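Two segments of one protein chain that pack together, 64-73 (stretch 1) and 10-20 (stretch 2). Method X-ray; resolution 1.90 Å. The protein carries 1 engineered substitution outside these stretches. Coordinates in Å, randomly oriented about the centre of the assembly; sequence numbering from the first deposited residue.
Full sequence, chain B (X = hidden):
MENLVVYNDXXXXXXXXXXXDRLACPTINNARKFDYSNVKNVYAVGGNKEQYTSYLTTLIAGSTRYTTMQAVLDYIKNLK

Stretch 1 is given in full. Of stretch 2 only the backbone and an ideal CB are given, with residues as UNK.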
# COMPACT_ATOMS: atom_id res chain seq x y z
N THR B 64 -6.25 11.93 8.40
CA THR B 64 -4.84 11.64 8.02
C THR B 64 -4.77 10.28 7.29
O THR B 64 -5.75 9.54 7.27
CB THR B 64 -3.91 11.46 9.22
OG1 THR B 64 -4.22 10.22 9.89
CG2 THR B 64 -4.08 12.56 10.24
N ARG B 65 -3.62 9.99 6.70
CA ARG B 65 -3.49 8.74 5.93
C ARG B 65 -3.75 7.57 6.85
O ARG B 65 -4.26 6.52 6.38
CB ARG B 65 -2.12 8.68 5.27
CG ARG B 65 -0.94 8.56 6.27
CD ARG B 65 0.37 8.76 5.60
NE ARG B 65 0.37 10.12 5.00
CZ ARG B 65 1.09 10.49 3.96
NH1 ARG B 65 1.94 9.66 3.35
NH2 ARG B 65 0.96 11.73 3.48
N TYR B 66 -3.39 7.73 8.13
CA TYR B 66 -3.51 6.72 9.13
C TYR B 66 -4.94 6.47 9.54
O TYR B 66 -5.37 5.29 9.69
CB TYR B 66 -2.66 7.00 10.36
CG TYR B 66 -1.20 7.32 10.02
CD1 TYR B 66 -0.31 6.35 9.52
CD2 TYR B 66 -0.71 8.59 10.16
CE1 TYR B 66 1.02 6.66 9.18
CE2 TYR B 66 0.58 8.89 9.82
CZ TYR B 66 1.44 7.92 9.36
OH TYR B 66 2.71 8.28 9.09
N THR B 67 -5.73 7.53 9.70
CA THR B 67 -7.12 7.32 10.10
C THR B 67 -7.93 6.84 8.87
O THR B 67 -8.91 6.17 9.05
CB THR B 67 -7.75 8.60 10.76
OG1 THR B 67 -7.62 9.70 9.87
CG2 THR B 67 -7.10 8.96 12.03
N THR B 68 -7.54 7.20 7.65
CA THR B 68 -8.17 6.65 6.45
C THR B 68 -7.97 5.15 6.46
O THR B 68 -8.90 4.39 6.27
CB THR B 68 -7.60 7.29 5.21
OG1 THR B 68 -8.08 8.68 5.11
CG2 THR B 68 -8.00 6.55 4.01
N MET B 69 -6.76 4.71 6.79
CA MET B 69 -6.50 3.26 6.82
C MET B 69 -7.32 2.61 7.89
O MET B 69 -7.85 1.50 7.67
CB MET B 69 -5.02 2.97 6.99
CG MET B 69 -4.70 1.44 6.85
SD MET B 69 -4.83 0.80 5.21
CE MET B 69 -6.31 -0.18 5.42
N GLN B 70 -7.41 3.22 9.08
CA GLN B 70 -8.20 2.66 10.17
C GLN B 70 -9.66 2.52 9.77
O GLN B 70 -10.31 1.54 10.08
CB GLN B 70 -8.05 3.46 11.48
CG GLN B 70 -8.68 2.80 12.71
CD GLN B 70 -8.09 1.44 13.00
OE1 GLN B 70 -8.72 0.37 12.87
NE2 GLN B 70 -6.90 1.47 13.47
N ALA B 71 -10.20 3.54 9.17
CA ALA B 71 -11.59 3.50 8.72
C ALA B 71 -11.82 2.37 7.69
O ALA B 71 -12.86 1.76 7.66
CB ALA B 71 -11.93 4.85 8.12
N VAL B 72 -10.86 2.16 6.78
CA VAL B 72 -10.97 1.04 5.86
C VAL B 72 -10.89 -0.30 6.61
O VAL B 72 -11.71 -1.19 6.36
CB VAL B 72 -9.95 1.11 4.74
CG1 VAL B 72 -9.76 -0.25 4.06
CG2 VAL B 72 -10.28 2.16 3.73
N LEU B 73 -9.99 -0.47 7.59
CA LEU B 73 -10.01 -1.73 8.31
C LEU B 73 -11.29 -1.92 9.11
O LEU B 73 -11.80 -3.03 9.21
CB LEU B 73 -8.82 -1.82 9.26
CG LEU B 73 -7.44 -1.78 8.66
CD1 LEU B 73 -6.38 -1.71 9.73
CD2 LEU B 73 -7.26 -3.03 7.78
N UNK B 10 -0.72 8.06 -4.06
CA UNK B 10 -0.10 8.28 -2.77
C UNK B 10 -0.55 7.25 -1.74
O UNK B 10 -0.91 6.07 -2.11
CB UNK B 10 -0.42 9.69 -2.27
N UNK B 11 -0.54 7.65 -0.48
CA UNK B 11 -0.76 6.69 0.63
C UNK B 11 -2.11 6.02 0.56
O UNK B 11 -2.24 4.91 0.96
CB UNK B 11 -0.63 7.40 1.98
N UNK B 12 -3.15 6.74 0.12
CA UNK B 12 -4.50 6.13 0.06
C UNK B 12 -4.64 4.88 -0.87
O UNK B 12 -5.53 4.09 -0.66
CB UNK B 12 -5.49 7.20 -0.41
N UNK B 13 -3.81 4.78 -1.87
CA UNK B 13 -3.76 3.60 -2.73
C UNK B 13 -3.56 2.33 -1.85
O UNK B 13 -4.18 1.28 -2.11
CB UNK B 13 -2.64 3.74 -3.76
N UNK B 14 -2.78 2.46 -0.78
CA UNK B 14 -2.47 1.31 0.13
C UNK B 14 -3.74 0.83 0.74
O UNK B 14 -4.04 -0.38 0.70
CB UNK B 14 -1.48 1.69 1.23
N UNK B 15 -4.51 1.77 1.28
CA UNK B 15 -5.77 1.48 1.88
C UNK B 15 -6.77 0.95 0.87
O UNK B 15 -7.51 0.00 1.21
CB UNK B 15 -6.32 2.73 2.57
N UNK B 16 -6.76 1.50 -0.34
CA UNK B 16 -7.74 1.12 -1.37
C UNK B 16 -7.48 -0.37 -1.70
O UNK B 16 -8.44 -1.13 -1.86
CB UNK B 16 -7.62 2.00 -2.61
N UNK B 17 -6.21 -0.77 -1.81
CA UNK B 17 -5.88 -2.15 -2.10
C UNK B 17 -6.33 -3.16 -1.02
O UNK B 17 -6.76 -4.22 -1.41
CB UNK B 17 -4.37 -2.26 -2.30
N UNK B 18 -6.25 -2.86 0.28
CA UNK B 18 -6.83 -3.69 1.30
C UNK B 18 -8.35 -3.81 1.13
O UNK B 18 -8.90 -4.90 1.24
CB UNK B 18 -6.49 -3.13 2.68
N UNK B 19 -9.02 -2.69 0.87
CA UNK B 19 -10.47 -2.79 0.63
C UNK B 19 -10.81 -3.67 -0.60
O UNK B 19 -11.73 -4.51 -0.56
CB UNK B 19 -11.05 -1.39 0.44
N UNK B 20 -10.08 -3.50 -1.69
CA UNK B 20 -10.28 -4.31 -2.91
C UNK B 20 -9.97 -5.81 -2.68
O UNK B 20 -10.58 -6.73 -3.26
CB UNK B 20 -9.40 -3.77 -4.04

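The two helices, 65-73 and 11-20, run nearly parallel, 5° apart, with axes 9.3 Å apart at closest approach, so small side chains are favoured where the backbones come nearest.

Position 10 precedes the helix with phi/psi of 117/-152. Positive phi by itself favours glycine, and no atom of stretch 1 comes near its ideal CB. The residue is G10.

At position 11 CA-to-CB points toward stretch 1, and the ideal CB lies 3.7 Å from R65 NH1. A small residue fits this close approach; serine could also be considered. It is A11, whose CB sits over one face of the R65 guanidinium.

Position 12 points sideways, its ideal CB 5.1 Å from T68 CG2. The space allows a longer side chain, and the nearby T68 hydroxyl and R65 carbonyl invite a polar one: aspartate, asparagine or serine. D12 is found, with chi1 m. Its carboxylate makes no direct hydrogen bond to stretch 1 but works through water: OD1 accepts from water 1 (2.9 Å), which also donates to R65 O (2.8 Å), and from water 2 (2.7 Å), which is hydrogen-bonded to T68 OG1 (2.7 Å).

Position 13 is out of reach, so stretch 1 sets little limit. Q13 makes a weak bond from NE2 to OE2 of the residue at 17, 3.5 Å away.

Position 14 points sideways, its ideal CB 5.3 Å from M69 SD. A long aliphatic or polar chain would suit, though R65 seems to disfavour another positive charge. It is nevertheless R14: its NH2 lies 4.5 Å from R65 NH1, and both atoms are hydrogen-bonded elsewhere in the structure.

At position 15 the CA lies 5.3 Å from that of M69, and the ideal CB is 3.6 Å from M69 SD and 4.2 Å from V72 CG2. Such crowding suits glycine, alanine or perhaps serine. A15 packs its CB 3.5 Å from M69 SD and 4.1 Å from V72 CG2.

Position 16 points away, so stretch 1 places no limit on it; it is A16. Positions 17 and 20 are out of reach and equally unconstrained; they are E17, which receives the weak bond from Q13, and A20.

Position 18 points toward stretch 1, its ideal CB 4.0 Å from M69 CE and 4.6 Å from V72 CG1. Leucine, methionine or an aromatic would suit this apolar setting. Y18 takes chi1 m and brings CD2 within 3.5 Å of M69 CE.

Position 19 points sideways beside V72, favouring an aliphatic residue. L19 places CB 4.0 Å from V72 CG1.

Stretch 2 (10-20) GADQRAAEYLA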
# COMPACT_ATOMS: atom_id res chain seq x y z
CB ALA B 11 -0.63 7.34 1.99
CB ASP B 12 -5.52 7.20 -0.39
CG ASP B 12 -5.65 8.34 0.64
OD1 ASP B 12 -5.42 8.08 1.88
OD2 ASP B 12 -5.98 9.48 0.17
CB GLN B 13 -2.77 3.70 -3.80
CG GLN B 13 -2.81 2.43 -4.71
CD GLN B 13 -1.84 2.44 -5.84
OE1 GLN B 13 -0.93 3.21 -5.90
NE2 GLN B 13 -2.01 1.50 -6.73
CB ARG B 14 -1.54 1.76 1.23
CG ARG B 14 -0.20 2.33 0.73
CD ARG B 14 0.45 3.07 1.89
NE ARG B 14 1.54 3.95 1.43
CZ ARG B 14 2.09 4.88 2.21
NH1 ARG B 14 1.70 5.01 3.45
NH2 ARG B 14 3.07 5.65 1.76
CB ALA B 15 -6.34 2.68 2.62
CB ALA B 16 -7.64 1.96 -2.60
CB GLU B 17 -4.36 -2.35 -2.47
CG GLU B 17 -3.78 -1.59 -3.66
CD GLU B 17 -4.35 -1.91 -5.06
OE1 GLU B 17 -5.07 -2.94 -5.16
OE2 GLU B 17 -4.17 -1.12 -6.07
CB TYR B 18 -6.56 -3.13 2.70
CG TYR B 18 -5.12 -3.35 3.21
CD1 TYR B 18 -4.66 -4.62 3.53
CD2 TYR B 18 -4.30 -2.29 3.47
CE1 TYR B 18 -3.34 -4.84 3.94
CE2 TYR B 18 -3.01 -2.48 3.95
CZ TYR B 18 -2.53 -3.77 4.17
OH TYR B 18 -1.29 -3.91 4.66
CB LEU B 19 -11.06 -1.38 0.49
CG LEU B 19 -12.58 -1.29 0.34
CD1 LEU B 19 -13.26 -1.91 1.54
CD2 LEU B 19 -13.05 0.16 0.10
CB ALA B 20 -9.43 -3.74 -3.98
O HOH W 1 -4.18 6.17 3.64
O HOH W 2 -6.06 9.88 3.75
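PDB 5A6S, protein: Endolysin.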